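Local structure of IPT/TIG domain-containing protein (3TC9) at residues B[37-42]-B[63-68]; B[73-78]-B[101-106]; B[227-232]-B[241-246]; B[293-298]-B[309-314]; B[362-367]-B[375-380]. The protein probably serves as an auxiliary nutrient-binding protein, carrying an immunoglobulin-like IPT/TIG domain ahead of a six-bladed beta-propeller. All blocks are in the same frame, centred on the assembly; numbering follows the deposited sequence.

Interaction 1 (B[37-42]-B[63-68]); sequences YGENFG and KGKSLY
In the immunoglobulin-like IPT/TIG domain, Y37 and S66 face each other as a non-hydrogen-bonded antiparallel pair where strands 33-39 and 66-70 run side by side, and the loops next to the pair carry the contact further. Both side chains lie on the same face of the sheet, and the edge of the Y37 ring brings CD1 to 3.7 Å from S66 CB. G38 N donates to K65 O at 2.9 Å. Further along, F41 N donates to G64 O at 2.9 Å on a lone pair of the carbonyl. The F41 ring turns back between the segments, with CG anti to its own carbonyl carbon (chi1 -65°), and receives L67 CD2 over one face in a CH-pi contact, 4.1 Å from the ring centroid. E39 N lies over the opposite face near the rim, while S66 C sits at the ring edge. L82 of strand 80-85 touches both F41 and L67. The exposed E39 and K65 chains lie alongside each other, and K65 NZ reaches E39 OE2 at 2.9 Å from above the carboxylate plane. One water accepts from both K65 NZ and N40 N, so the ammonium is tied to the backbone as well as to the carboxylate. Because E39 and K65 are exposed, solvent probably screens this salt bridge, whereas F41 packs within the buried part of the contact.

Interaction 2 (B[73-78]-B[101-106]); sequences AKAYDG and FVYQKK
F101 N donates to G78 O at 2.7 Å with a nearly straight N-H...O angle of 168°, joining the residue just before strand 102-103 of the IPT/TIG domain to the last residue of the type I turn A75-G78. The same two residues meet again through G78 CA and F101 O, 3.3 Å apart in a CA-H...O contact. Nearby, one water donates to Y76 O and F101 O and accepts from Y103 N, bridging the backbones where they do not bond directly. The edge of Y76 points at the face of Y103 in a T-shaped pair, the ring planes 81° apart, with Y76 CD1 coming to 3.8 Å from Y103 CD1. A75 CB packs against Y103 CE2, also at 3.8 Å. Across one face of Y76 runs the K105 chain: CE sits over the ring centre at 3.8 Å from the centroid, and a bend at chi4 (71°) keeps NZ above the same face, 4.1 Å from the centroid, as a cation-pi contact. K74 CA lies over the opposite face, near the rim. Both phenol groups bind the C-terminal tail that follows propeller strand 422-428, Y76 OH bonding E430 O and Y103 OH bonding E429 OE1. Q104 NE2 meanwhile bonds K346 O of the second subunit. The K105 ammonium over Y76 may polarise that ring, making its edge hydrogens more positive and so favouring their contact with the Y103 face.

Interaction 3 (B[227-232]-B[241-246]); sequences NCNGAE and YFNSWN
The amides of N229 and N243 approach at about a right angle, their planes 57° apart, and N243 meets N229 with both ends of its amide. N243 OD1 accepts from the backbone N229 N at 2.8 Å, while N243 ND2 donates to N229 OD1, also at 2.8 Å, with the acceptor lying in the N243 amide plane. N243 holds its CG between its own backbone N and carbonyl carbon (chi1 84°), which swings the amide across to the neighbouring segment. The other end of the N229 amide is engaged too, ND2 donating to D198 OD2. At the far end, N227 and N246 meet with their amide planes nearly coplanar, only 24° apart, and N227 ND2 donates to N246 OD1 at 2.7 Å. The W245 indole is turned steeply to the N227 amide, and W245 N bonds N227 O at 2.9 Å. This hairpin of strands 231-233 and 240-244 supplies the first two strands of one propeller blade, and its close is a regular antiparallel pair, E232 with Y241, with Y241 N donating to E232 O at 2.8 Å. Between the polar ends lies an apolar patch: A231 CB rests 3.7 Å from F242 CB, and C228 SG packs beside F242 at 3.9 Å from CB, its approach to the ring being oblique. F251 meets the F242 ring from the next strand, 249-253, and A231 N donates to T183 OG1 of the preceding blade.

Interaction 4 (B[293-298]-B[309-314]); sequences YILRSD and PYIVCG. With EDO (1,2-ethanediol), chain T.
Y310 places CG between its backbone N and carbonyl carbon (chi1 58°), while R296 sets CG anti to its backbone N (chi1 175°) and stays extended to NE; the two side chains therefore run alongside each other in the same direction. R296 CB lies over one face of the Y310 ring, 4.3 Å from its centroid, and further out the guanidinium is inclined by 26° to the ring, with Y310 OH over its face. R296 NE and NH2 both grip D298 OD1 on its syn side, NE at 2.9 Å, which fixes the guanidinium's rotation. R296 NH2 also donates to the 1,2-ethanediol O2 at 3.2 Å, and Y283 adds a cation-pi contact to R296. The backbones are strands 293-300 and 305-312, the last two of a propeller blade, and here they carry a classic beta bulge: V312 N at 2.9 Å and C313 N at 3.3 Å both donate to I294 O. I294 N bonds C313 O within the bulge, and regular pairing resumes at R296, which exchanges two backbone bonds with Y310. Beside the bulge, I294 CD1 packs against C313 SG at 3.8 Å. Y293 CE2 rests 3.7 Å from I311 CG1, which lies at its ring edge.

Interaction 5 (B[362-367]-B[375-380]); sequences HCIRIL and TFAGRG
I364 O takes two backbone donors from the neighbouring strand, F376 N at 2.7 Å and, more weakly, A377 N at 3.4 Å, the mark of a classic beta bulge in the hairpin of propeller strands 363-367 and 372-376. The return bond runs from I364 N to A377 O at 2.9 Å. Round this core pack the side chains: I366 CG1 lies 3.8 Å from F376 CB, and C363 SG comes within 3.9 Å of R379 CD. F376 holds CG anti to its backbone N (chi1 -179°), carrying the ring away from the bulge toward Y355 and F413, the former met edge-to-face. On the face that carries R365 and T375, away from I364 and A377, R365 folds back through bends at chi2 and chi3, bringing NE to 3.2 Å from T375 OG1. A second shell positions that arginine: D358 takes NH1 and D323 takes NH2 in salt bridges, and D323 also bonds T375 OG1. R379 is anchored in turn by its NH1 bond to N361 O and by a cation-pi contact with W321. The indole NE1 of W321 also bonds T375 OG1.

The five contacts follow one another along the chain. Interactions 1 and 2 lie in the immunoglobulin-like domain and reach the same beta-sheet, their centres about 23 Å apart; interactions 3, 4 and 5 are hairpins of three different propeller blades. Interaction 2 is nearest the boundary, with its closest atoms about 9 Å from interaction 5, while interaction 1 stands about 67 Å from interaction 3 between centres, on the opposite side of the chain's centre. Interactions 3 and 4 are about 17 Å apart between centres. Interactions 4 and 5 touch directly: V312 CG1 packs 3.9 Å from L367 CD2, joining successive blades. The whole shows an elongated molecule of two domains joined end to end.

Interaction 1 (B[37-42]-B[63-68])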
# COMPACT_ATOMS: atom_id res chain seq x y z
N TYR B 37 11.62 11.83 34.71
CA TYR B 37 11.44 12.50 35.99
C TYR B 37 11.19 11.44 37.05
O TYR B 37 10.63 10.39 36.77
CB TYR B 37 10.27 13.50 35.96
CG TYR B 37 10.59 14.86 35.37
CD1 TYR B 37 11.90 15.25 35.13
CD2 TYR B 37 9.57 15.75 35.04
CE1 TYR B 37 12.20 16.47 34.52
CE2 TYR B 37 9.86 17.00 34.49
CZ TYR B 37 11.18 17.36 34.23
OH TYR B 37 11.48 18.58 33.69
N GLY B 38 11.60 11.73 38.27
CA GLY B 38 11.37 10.80 39.36
C GLY B 38 12.03 11.22 40.64
O GLY B 38 12.18 12.42 40.92
N GLU B 39 12.37 10.23 41.45
CA GLU B 39 12.99 10.39 42.76
C GLU B 39 14.19 9.48 42.94
O GLU B 39 14.13 8.30 42.57
CB GLU B 39 11.97 10.02 43.87
CG GLU B 39 10.63 10.72 43.83
CD GLU B 39 10.45 11.78 44.88
OE1 GLU B 39 10.31 11.43 46.08
OE2 GLU B 39 10.44 12.98 44.51
N ASN B 40 15.26 10.00 43.58
CA ASN B 40 16.42 9.24 44.06
C ASN B 40 17.18 8.45 42.97
O ASN B 40 17.50 7.27 43.14
CB ASN B 40 15.96 8.30 45.19
CG ASN B 40 17.06 7.83 46.09
OD1 ASN B 40 18.05 8.52 46.31
ND2 ASN B 40 16.90 6.63 46.64
N PHE B 41 17.49 9.13 41.88
CA PHE B 41 18.28 8.55 40.79
C PHE B 41 19.78 8.67 41.08
O PHE B 41 20.59 7.88 40.56
CB PHE B 41 17.97 9.26 39.48
CG PHE B 41 16.58 9.14 38.92
CD1 PHE B 41 15.75 8.09 39.29
CD2 PHE B 41 16.10 10.06 37.99
CE1 PHE B 41 14.47 7.97 38.77
CE2 PHE B 41 14.82 9.93 37.45
CZ PHE B 41 14.02 8.87 37.82
N GLY B 42 20.14 9.67 41.88
CA GLY B 42 21.53 10.03 42.13
C GLY B 42 22.02 10.83 40.94
O GLY B 42 21.26 11.14 40.01
N LYS B 63 20.53 14.18 37.31
CA LYS B 63 20.47 15.27 38.29
C LYS B 63 19.68 14.90 39.59
O LYS B 63 19.15 15.80 40.24
CB LYS B 63 19.84 16.53 37.65
CG LYS B 63 20.67 17.17 36.55
CD LYS B 63 19.90 18.34 35.91
CE LYS B 63 20.69 19.10 34.87
NZ LYS B 63 19.81 20.00 34.07
N GLY B 64 19.60 13.62 39.94
CA GLY B 64 18.88 13.18 41.14
C GLY B 64 17.38 13.00 40.94
O GLY B 64 16.86 11.92 41.21
N LYS B 65 16.67 14.07 40.50
CA LYS B 65 15.20 14.08 40.26
C LYS B 65 14.88 13.89 38.77
O LYS B 65 13.72 13.71 38.39
CB LYS B 65 14.56 15.39 40.76
CG LYS B 65 14.57 15.61 42.29
CD LYS B 65 13.30 15.13 43.03
CE LYS B 65 13.42 15.32 44.54
NZ LYS B 65 12.91 14.16 45.33
N SER B 66 15.90 13.94 37.93
CA SER B 66 15.78 13.77 36.50
C SER B 66 17.03 13.12 35.90
O SER B 66 18.12 13.14 36.50
CB SER B 66 15.51 15.11 35.81
OG SER B 66 16.60 15.99 36.03
N LEU B 67 16.85 12.52 34.75
CA LEU B 67 17.90 11.95 33.94
C LEU B 67 17.52 12.00 32.47
O LEU B 67 16.35 12.06 32.12
CB LEU B 67 18.32 10.52 34.37
CG LEU B 67 17.38 9.36 34.15
CD1 LEU B 67 17.49 8.80 32.70
CD2 LEU B 67 17.69 8.30 35.12
N TYR B 68 18.53 11.96 31.62
CA TYR B 68 18.43 11.88 30.19
C TYR B 68 18.97 10.53 29.74
O TYR B 68 20.01 10.07 30.22
CB TYR B 68 19.24 13.01 29.54
CG TYR B 68 18.57 14.36 29.45
CD1 TYR B 68 17.50 14.58 28.58
CD2 TYR B 68 19.10 15.47 30.11
CE1 TYR B 68 16.92 15.84 28.44
CE2 TYR B 68 18.54 16.74 29.97
CZ TYR B 68 17.45 16.92 29.14
OH TYR B 68 16.89 18.18 29.03
O HOH W 1 15.45 12.58 44.67

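Interaction 2 (B[73-78]-B[101-106])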
# COMPACT_ATOMS: atom_id res chain seq x y z
N ALA B 73 17.90 1.10 19.48
CA ALA B 73 17.28 0.30 18.43
C ALA B 73 16.62 -0.91 19.06
O ALA B 73 17.14 -1.43 20.05
CB ALA B 73 18.35 -0.15 17.44
N LYS B 74 15.49 -1.39 18.47
CA LYS B 74 14.73 -2.58 18.85
C LYS B 74 13.95 -2.42 20.18
O LYS B 74 13.50 -3.41 20.77
CB LYS B 74 15.67 -3.81 18.91
CG LYS B 74 16.38 -4.10 17.61
CD LYS B 74 17.56 -5.04 17.81
CE LYS B 74 18.04 -5.64 16.50
NZ LYS B 74 18.82 -4.68 15.66
N ALA B 75 13.71 -1.16 20.61
CA ALA B 75 12.98 -0.85 21.85
C ALA B 75 11.46 -0.79 21.60
O ALA B 75 10.75 -0.08 22.32
CB ALA B 75 13.49 0.47 22.41
N TYR B 76 10.95 -1.58 20.62
CA TYR B 76 9.58 -1.60 20.08
C TYR B 76 8.46 -1.64 21.13
O TYR B 76 7.51 -0.88 20.98
CB TYR B 76 9.38 -2.76 19.05
CG TYR B 76 10.45 -2.85 17.98
CD1 TYR B 76 11.00 -1.70 17.41
CD2 TYR B 76 10.89 -4.08 17.50
CE1 TYR B 76 12.02 -1.77 16.46
CE2 TYR B 76 11.92 -4.17 16.56
CZ TYR B 76 12.47 -3.01 16.03
OH TYR B 76 13.48 -3.07 15.11
N ASP B 77 8.58 -2.48 22.19
CA ASP B 77 7.55 -2.58 23.25
C ASP B 77 7.38 -1.28 24.06
O ASP B 77 6.31 -1.06 24.63
CB ASP B 77 7.87 -3.73 24.23
CG ASP B 77 8.03 -5.09 23.57
OD1 ASP B 77 7.32 -5.36 22.57
OD2 ASP B 77 8.85 -5.90 24.08
N GLY B 78 8.43 -0.47 24.14
CA GLY B 78 8.38 0.79 24.87
C GLY B 78 8.24 0.71 26.38
O GLY B 78 8.10 1.75 27.02
N PHE B 101 6.46 3.76 26.19
CA PHE B 101 6.91 4.72 25.17
C PHE B 101 6.39 4.24 23.79
O PHE B 101 6.42 3.03 23.51
CB PHE B 101 8.44 4.84 25.20
CG PHE B 101 9.08 5.60 24.07
CD1 PHE B 101 9.14 6.99 24.09
CD2 PHE B 101 9.62 4.93 22.97
CE1 PHE B 101 9.73 7.69 23.03
CE2 PHE B 101 10.22 5.62 21.93
CZ PHE B 101 10.28 7.00 21.97
N VAL B 102 5.93 5.16 22.93
CA VAL B 102 5.38 4.77 21.62
C VAL B 102 6.47 4.90 20.56
O VAL B 102 6.92 5.99 20.22
CB VAL B 102 4.05 5.53 21.28
CG1 VAL B 102 3.46 5.06 19.95
CG2 VAL B 102 3.03 5.32 22.40
N TYR B 103 6.96 3.74 20.11
CA TYR B 103 8.06 3.64 19.15
C TYR B 103 7.52 3.60 17.72
O TYR B 103 6.63 2.82 17.36
CB TYR B 103 8.89 2.37 19.43
CG TYR B 103 10.29 2.34 18.86
CD1 TYR B 103 10.52 2.03 17.52
CD2 TYR B 103 11.40 2.50 19.69
CE1 TYR B 103 11.81 1.99 17.00
CE2 TYR B 103 12.70 2.41 19.19
CZ TYR B 103 12.90 2.16 17.85
OH TYR B 103 14.18 2.04 17.37
N GLN B 104 8.11 4.45 16.92
CA GLN B 104 7.84 4.56 15.50
C GLN B 104 9.10 4.10 14.76
O GLN B 104 10.14 4.75 14.87
CB GLN B 104 7.43 6.02 15.14
CG GLN B 104 7.38 6.36 13.63
CD GLN B 104 6.28 5.69 12.83
OE1 GLN B 104 5.09 5.74 13.17
NE2 GLN B 104 6.66 5.06 11.72
N LYS B 105 9.01 2.96 14.04
CA LYS B 105 10.12 2.44 13.24
C LYS B 105 10.41 3.34 12.01
O LYS B 105 9.51 3.97 11.44
CB LYS B 105 9.83 1.02 12.74
CG LYS B 105 9.74 -0.08 13.77
CD LYS B 105 9.33 -1.38 13.07
CE LYS B 105 9.19 -2.58 13.99
NZ LYS B 105 8.00 -2.46 14.87
N LYS B 106 11.68 3.34 11.59
CA LYS B 106 12.09 4.08 10.40
C LYS B 106 12.93 3.16 9.51
O LYS B 106 13.27 2.05 9.89
CB LYS B 106 12.84 5.38 10.76
CG LYS B 106 14.21 5.18 11.39
CD LYS B 106 14.84 6.52 11.58
CE LYS B 106 16.28 6.40 11.92
NZ LYS B 106 16.82 7.73 12.33
O HOH W 2 5.87 1.46 21.30

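Interaction 3 (B[227-232]-B[241-246])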
# COMPACT_ATOMS: atom_id res chain seq x y z
N ASN B 227 29.08 -0.90 -29.19
CA ASN B 227 28.88 0.06 -28.11
C ASN B 227 27.41 0.18 -27.63
O ASN B 227 26.85 1.27 -27.52
CB ASN B 227 29.46 1.42 -28.53
CG ASN B 227 30.92 1.33 -28.96
OD1 ASN B 227 31.78 0.77 -28.27
ND2 ASN B 227 31.22 1.81 -30.14
N CYS B 228 26.83 -0.97 -27.30
CA CYS B 228 25.48 -1.06 -26.77
C CYS B 228 25.57 -0.93 -25.25
O CYS B 228 26.27 -1.71 -24.61
CB CYS B 228 24.83 -2.36 -27.20
SG CYS B 228 23.11 -2.52 -26.70
N ASN B 229 24.85 0.06 -24.68
CA ASN B 229 24.91 0.32 -23.23
C ASN B 229 23.71 -0.26 -22.47
O ASN B 229 23.54 0.00 -21.29
CB ASN B 229 25.00 1.83 -22.97
CG ASN B 229 25.92 2.55 -23.92
OD1 ASN B 229 25.47 3.38 -24.70
ND2 ASN B 229 27.19 2.18 -23.96
N GLY B 230 22.92 -1.08 -23.14
CA GLY B 230 21.78 -1.72 -22.50
C GLY B 230 20.65 -2.01 -23.44
O GLY B 230 20.50 -1.35 -24.48
N ALA B 231 19.83 -3.00 -23.06
CA ALA B 231 18.65 -3.40 -23.80
C ALA B 231 17.49 -3.59 -22.82
O ALA B 231 17.73 -3.76 -21.61
CB ALA B 231 18.91 -4.68 -24.60
N GLU B 232 16.25 -3.51 -23.31
CA GLU B 232 15.05 -3.60 -22.48
C GLU B 232 13.87 -4.05 -23.33
O GLU B 232 13.70 -3.55 -24.44
CB GLU B 232 14.79 -2.23 -21.82
CG GLU B 232 13.43 -2.01 -21.18
CD GLU B 232 13.15 -2.62 -19.81
OE1 GLU B 232 13.43 -3.83 -19.63
OE2 GLU B 232 12.55 -1.91 -18.97
N TYR B 241 14.27 -3.11 -27.15
CA TYR B 241 14.82 -1.80 -27.47
C TYR B 241 16.25 -1.76 -26.96
O TYR B 241 16.53 -2.22 -25.85
CB TYR B 241 13.98 -0.67 -26.84
CG TYR B 241 12.59 -0.60 -27.45
CD1 TYR B 241 12.36 0.13 -28.62
CD2 TYR B 241 11.52 -1.28 -26.88
CE1 TYR B 241 11.10 0.18 -29.20
CE2 TYR B 241 10.25 -1.24 -27.46
CZ TYR B 241 10.05 -0.53 -28.63
OH TYR B 241 8.82 -0.51 -29.23
N PHE B 242 17.17 -1.26 -27.78
CA PHE B 242 18.58 -1.17 -27.36
C PHE B 242 19.21 -0.01 -28.10
O PHE B 242 18.56 0.59 -28.95
CB PHE B 242 19.32 -2.50 -27.59
CG PHE B 242 19.33 -2.99 -29.02
CD1 PHE B 242 18.31 -3.80 -29.50
CD2 PHE B 242 20.40 -2.70 -29.86
CE1 PHE B 242 18.32 -4.27 -30.82
CE2 PHE B 242 20.41 -3.16 -31.18
CZ PHE B 242 19.38 -3.95 -31.65
N ASN B 243 20.45 0.34 -27.76
CA ASN B 243 21.09 1.48 -28.40
C ASN B 243 22.45 1.14 -28.99
O ASN B 243 22.90 -0.01 -28.97
CB ASN B 243 21.23 2.65 -27.37
CG ASN B 243 22.45 2.58 -26.46
OD1 ASN B 243 22.86 1.51 -26.04
ND2 ASN B 243 23.14 3.71 -26.23
N SER B 244 23.10 2.20 -29.49
CA SER B 244 24.45 2.31 -29.98
C SER B 244 24.94 3.68 -29.53
O SER B 244 24.24 4.68 -29.74
CB SER B 244 24.51 2.13 -31.49
OG SER B 244 25.85 2.24 -31.93
N TRP B 245 26.06 3.71 -28.79
CA TRP B 245 26.64 4.94 -28.22
C TRP B 245 27.12 5.94 -29.31
O TRP B 245 26.97 7.15 -29.13
CB TRP B 245 27.79 4.53 -27.29
CG TRP B 245 28.77 5.60 -26.91
CD1 TRP B 245 28.78 6.33 -25.76
CD2 TRP B 245 30.00 5.90 -27.58
NE1 TRP B 245 29.90 7.14 -25.72
CE2 TRP B 245 30.67 6.89 -26.82
CE3 TRP B 245 30.60 5.43 -28.77
CZ2 TRP B 245 31.88 7.45 -27.23
CZ3 TRP B 245 31.82 5.97 -29.16
CH2 TRP B 245 32.44 6.98 -28.40
N ASN B 246 27.67 5.44 -30.42
CA ASN B 246 28.23 6.20 -31.55
C ASN B 246 27.37 7.42 -31.98
O ASN B 246 27.88 8.54 -31.98
CB ASN B 246 28.47 5.25 -32.72
CG ASN B 246 29.58 4.25 -32.44
OD1 ASN B 246 29.47 3.35 -31.59
ND2 ASN B 246 30.68 4.40 -33.15

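Interaction 4 (B[293-298]-B[309-314])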
# COMPACT_ATOMS: atom_id res chain seq x y z
N TYR B 293 21.30 13.44 -17.50
CA TYR B 293 19.91 13.87 -17.63
C TYR B 293 19.06 12.68 -18.04
O TYR B 293 19.57 11.61 -18.44
CB TYR B 293 19.76 15.07 -18.60
CG TYR B 293 19.84 14.77 -20.08
CD1 TYR B 293 21.02 14.27 -20.64
CD2 TYR B 293 18.79 15.08 -20.93
CE1 TYR B 293 21.11 14.02 -22.01
CE2 TYR B 293 18.88 14.84 -22.30
CZ TYR B 293 20.03 14.30 -22.84
OH TYR B 293 20.13 14.06 -24.19
N ILE B 294 17.75 12.84 -17.88
CA ILE B 294 16.78 11.79 -18.20
C ILE B 294 15.72 12.34 -19.16
O ILE B 294 15.27 13.48 -19.04
CB ILE B 294 16.17 11.20 -16.88
CG1 ILE B 294 17.27 10.66 -15.93
CG2 ILE B 294 15.09 10.13 -17.17
CD1 ILE B 294 16.82 10.35 -14.49
N LEU B 295 15.31 11.49 -20.10
CA LEU B 295 14.24 11.82 -21.05
C LEU B 295 13.10 10.85 -20.88
O LEU B 295 13.30 9.75 -20.35
CB LEU B 295 14.75 11.77 -22.50
CG LEU B 295 15.98 12.62 -22.83
CD1 LEU B 295 17.18 11.76 -22.92
CD2 LEU B 295 15.78 13.35 -24.16
N ARG B 296 11.91 11.22 -21.33
CA ARG B 296 10.76 10.33 -21.34
C ARG B 296 10.38 10.07 -22.79
O ARG B 296 10.33 11.01 -23.58
CB ARG B 296 9.58 10.90 -20.56
CG ARG B 296 8.33 10.06 -20.65
CD ARG B 296 7.30 10.57 -19.70
NE ARG B 296 5.97 10.12 -20.10
CZ ARG B 296 4.94 10.05 -19.29
NH1 ARG B 296 5.06 10.39 -18.01
NH2 ARG B 296 3.76 9.64 -19.74
N SER B 297 10.14 8.80 -23.13
CA SER B 297 9.71 8.42 -24.48
C SER B 297 8.36 7.72 -24.35
O SER B 297 8.27 6.63 -23.78
CB SER B 297 10.75 7.53 -25.15
OG SER B 297 10.23 7.00 -26.35
N ASP B 298 7.30 8.36 -24.84
CA ASP B 298 5.95 7.80 -24.78
C ASP B 298 5.82 6.64 -25.76
O ASP B 298 6.40 6.67 -26.85
CB ASP B 298 4.88 8.87 -25.05
CG ASP B 298 4.68 9.86 -23.91
OD1 ASP B 298 4.95 9.49 -22.73
OD2 ASP B 298 4.21 11.00 -24.19
N PRO B 309 11.65 11.27 -27.84
CA PRO B 309 11.77 11.59 -26.41
C PRO B 309 11.85 13.08 -26.08
O PRO B 309 12.31 13.89 -26.88
CB PRO B 309 13.10 10.94 -26.00
CG PRO B 309 13.51 10.12 -27.14
CD PRO B 309 12.93 10.72 -28.35
N TYR B 310 11.46 13.44 -24.86
CA TYR B 310 11.57 14.83 -24.40
C TYR B 310 12.26 14.82 -23.04
O TYR B 310 12.12 13.84 -22.32
CB TYR B 310 10.21 15.54 -24.38
CG TYR B 310 9.16 14.87 -23.51
CD1 TYR B 310 9.00 15.23 -22.17
CD2 TYR B 310 8.25 13.94 -24.05
CE1 TYR B 310 8.01 14.65 -21.37
CE2 TYR B 310 7.27 13.35 -23.25
CZ TYR B 310 7.15 13.71 -21.92
OH TYR B 310 6.15 13.19 -21.13
N ILE B 311 13.01 15.88 -22.71
CA ILE B 311 13.75 15.96 -21.44
C ILE B 311 12.76 16.03 -20.28
O ILE B 311 11.76 16.75 -20.34
CB ILE B 311 14.79 17.13 -21.42
CG1 ILE B 311 15.82 16.95 -22.55
CG2 ILE B 311 15.51 17.24 -20.06
CD1 ILE B 311 16.74 18.18 -22.83
N VAL B 312 13.02 15.24 -19.24
CA VAL B 312 12.20 15.18 -18.03
C VAL B 312 12.96 15.86 -16.87
O VAL B 312 12.35 16.64 -16.13
CB VAL B 312 11.76 13.73 -17.74
CG1 VAL B 312 11.49 13.51 -16.27
CG2 VAL B 312 10.52 13.41 -18.56
N CYS B 313 14.27 15.59 -16.72
CA CYS B 313 15.05 16.22 -15.65
C CYS B 313 16.55 16.23 -15.95
O CYS B 313 17.03 15.37 -16.69
CB CYS B 313 14.77 15.58 -14.29
SG CYS B 313 15.34 13.87 -14.14
N GLY B 314 17.27 17.16 -15.32
CA GLY B 314 18.71 17.29 -15.46
C GLY B 314 19.06 18.20 -16.62
O GLY B 314 18.21 18.51 -17.45
C1 EDO T . 1.49 6.34 -16.64
O1 EDO T . 0.95 5.02 -16.67
C2 EDO T . 1.24 7.05 -17.97
O2 EDO T . 1.52 8.45 -17.83

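Interaction 5 (B[362-367]-B[375-380])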
# COMPACT_ATOMS: atom_id res chain seq x y z
N HIS B 362 27.09 9.45 -5.23
CA HIS B 362 27.07 8.37 -4.20
C HIS B 362 25.76 8.33 -3.41
O HIS B 362 25.76 8.20 -2.18
CB HIS B 362 28.27 8.51 -3.25
CG HIS B 362 29.56 8.62 -3.99
ND1 HIS B 362 30.17 7.51 -4.53
CD2 HIS B 362 30.28 9.72 -4.32
CE1 HIS B 362 31.26 7.96 -5.14
NE2 HIS B 362 31.36 9.28 -5.03
N CYS B 363 24.64 8.41 -4.11
CA CYS B 363 23.34 8.42 -3.44
C CYS B 363 22.23 7.83 -4.33
O CYS B 363 22.47 7.47 -5.49
CB CYS B 363 22.99 9.83 -2.99
SG CYS B 363 22.85 11.02 -4.33
N ILE B 364 21.04 7.68 -3.74
CA ILE B 364 19.84 7.21 -4.41
C ILE B 364 18.94 8.42 -4.55
O ILE B 364 18.68 9.12 -3.56
CB ILE B 364 19.11 6.03 -3.68
CG1 ILE B 364 20.05 4.87 -3.26
CG2 ILE B 364 17.92 5.52 -4.51
CD1 ILE B 364 20.93 4.18 -4.42
N ARG B 365 18.46 8.66 -5.76
CA ARG B 365 17.58 9.78 -6.05
C ARG B 365 16.17 9.29 -6.34
O ARG B 365 15.99 8.11 -6.60
CB ARG B 365 18.11 10.61 -7.24
CG ARG B 365 19.61 10.91 -7.22
CD ARG B 365 20.08 11.98 -6.25
NE ARG B 365 19.44 13.28 -6.46
CZ ARG B 365 19.87 14.23 -7.28
NH1 ARG B 365 20.95 14.03 -8.02
NH2 ARG B 365 19.23 15.38 -7.37
N ILE B 366 15.18 10.17 -6.22
CA ILE B 366 13.80 9.88 -6.56
C ILE B 366 13.33 10.88 -7.61
O ILE B 366 13.44 12.06 -7.38
CB ILE B 366 12.80 9.87 -5.34
CG1 ILE B 366 13.35 9.12 -4.10
CG2 ILE B 366 11.41 9.37 -5.77
CD1 ILE B 366 12.64 9.47 -2.86
N LEU B 367 12.79 10.39 -8.72
CA LEU B 367 12.16 11.16 -9.79
C LEU B 367 10.66 10.87 -9.76
O LEU B 367 10.24 9.73 -10.04
CB LEU B 367 12.75 10.84 -11.17
CG LEU B 367 12.00 11.41 -12.40
CD1 LEU B 367 11.98 12.95 -12.41
CD2 LEU B 367 12.61 10.89 -13.66
N THR B 375 16.62 13.44 -2.94
CA THR B 375 17.61 12.44 -2.57
C THR B 375 17.01 11.55 -1.51
O THR B 375 16.49 12.03 -0.50
CB THR B 375 18.91 13.11 -2.16
OG1 THR B 375 19.36 13.84 -3.29
CG2 THR B 375 20.00 12.10 -1.66
N PHE B 376 17.06 10.25 -1.74
CA PHE B 376 16.50 9.30 -0.81
C PHE B 376 17.49 8.86 0.24
O PHE B 376 17.16 8.84 1.43
CB PHE B 376 15.98 8.08 -1.59
CG PHE B 376 15.32 6.97 -0.78
CD1 PHE B 376 14.23 7.24 0.04
CD2 PHE B 376 15.75 5.65 -0.91
CE1 PHE B 376 13.59 6.21 0.73
CE2 PHE B 376 15.10 4.62 -0.23
CZ PHE B 376 14.01 4.90 0.57
N ALA B 377 18.72 8.48 -0.18
CA ALA B 377 19.70 7.90 0.74
C ALA B 377 21.09 8.14 0.28
O ALA B 377 21.34 8.20 -0.92
CB ALA B 377 19.47 6.40 0.86
N GLY B 378 21.99 8.26 1.24
CA GLY B 378 23.41 8.48 0.97
C GLY B 378 23.82 9.87 1.36
O GLY B 378 22.98 10.69 1.77
N ARG B 379 25.14 10.14 1.24
CA ARG B 379 25.78 11.41 1.55
C ARG B 379 25.65 11.77 3.05
O ARG B 379 25.72 12.93 3.41
CB ARG B 379 25.26 12.55 0.63
CG ARG B 379 25.36 12.23 -0.85
CD ARG B 379 24.73 13.29 -1.71
NE ARG B 379 25.50 14.54 -1.70
CZ ARG B 379 26.48 14.83 -2.54
NH1 ARG B 379 26.86 13.95 -3.45
NH2 ARG B 379 27.09 16.00 -2.48
N GLY B 380 25.53 10.76 3.91
CA GLY B 380 25.48 10.97 5.35
C GLY B 380 26.87 11.16 5.92
O GLY B 380 27.86 11.20 5.17
O HOH W 3 26.96 8.37 0.03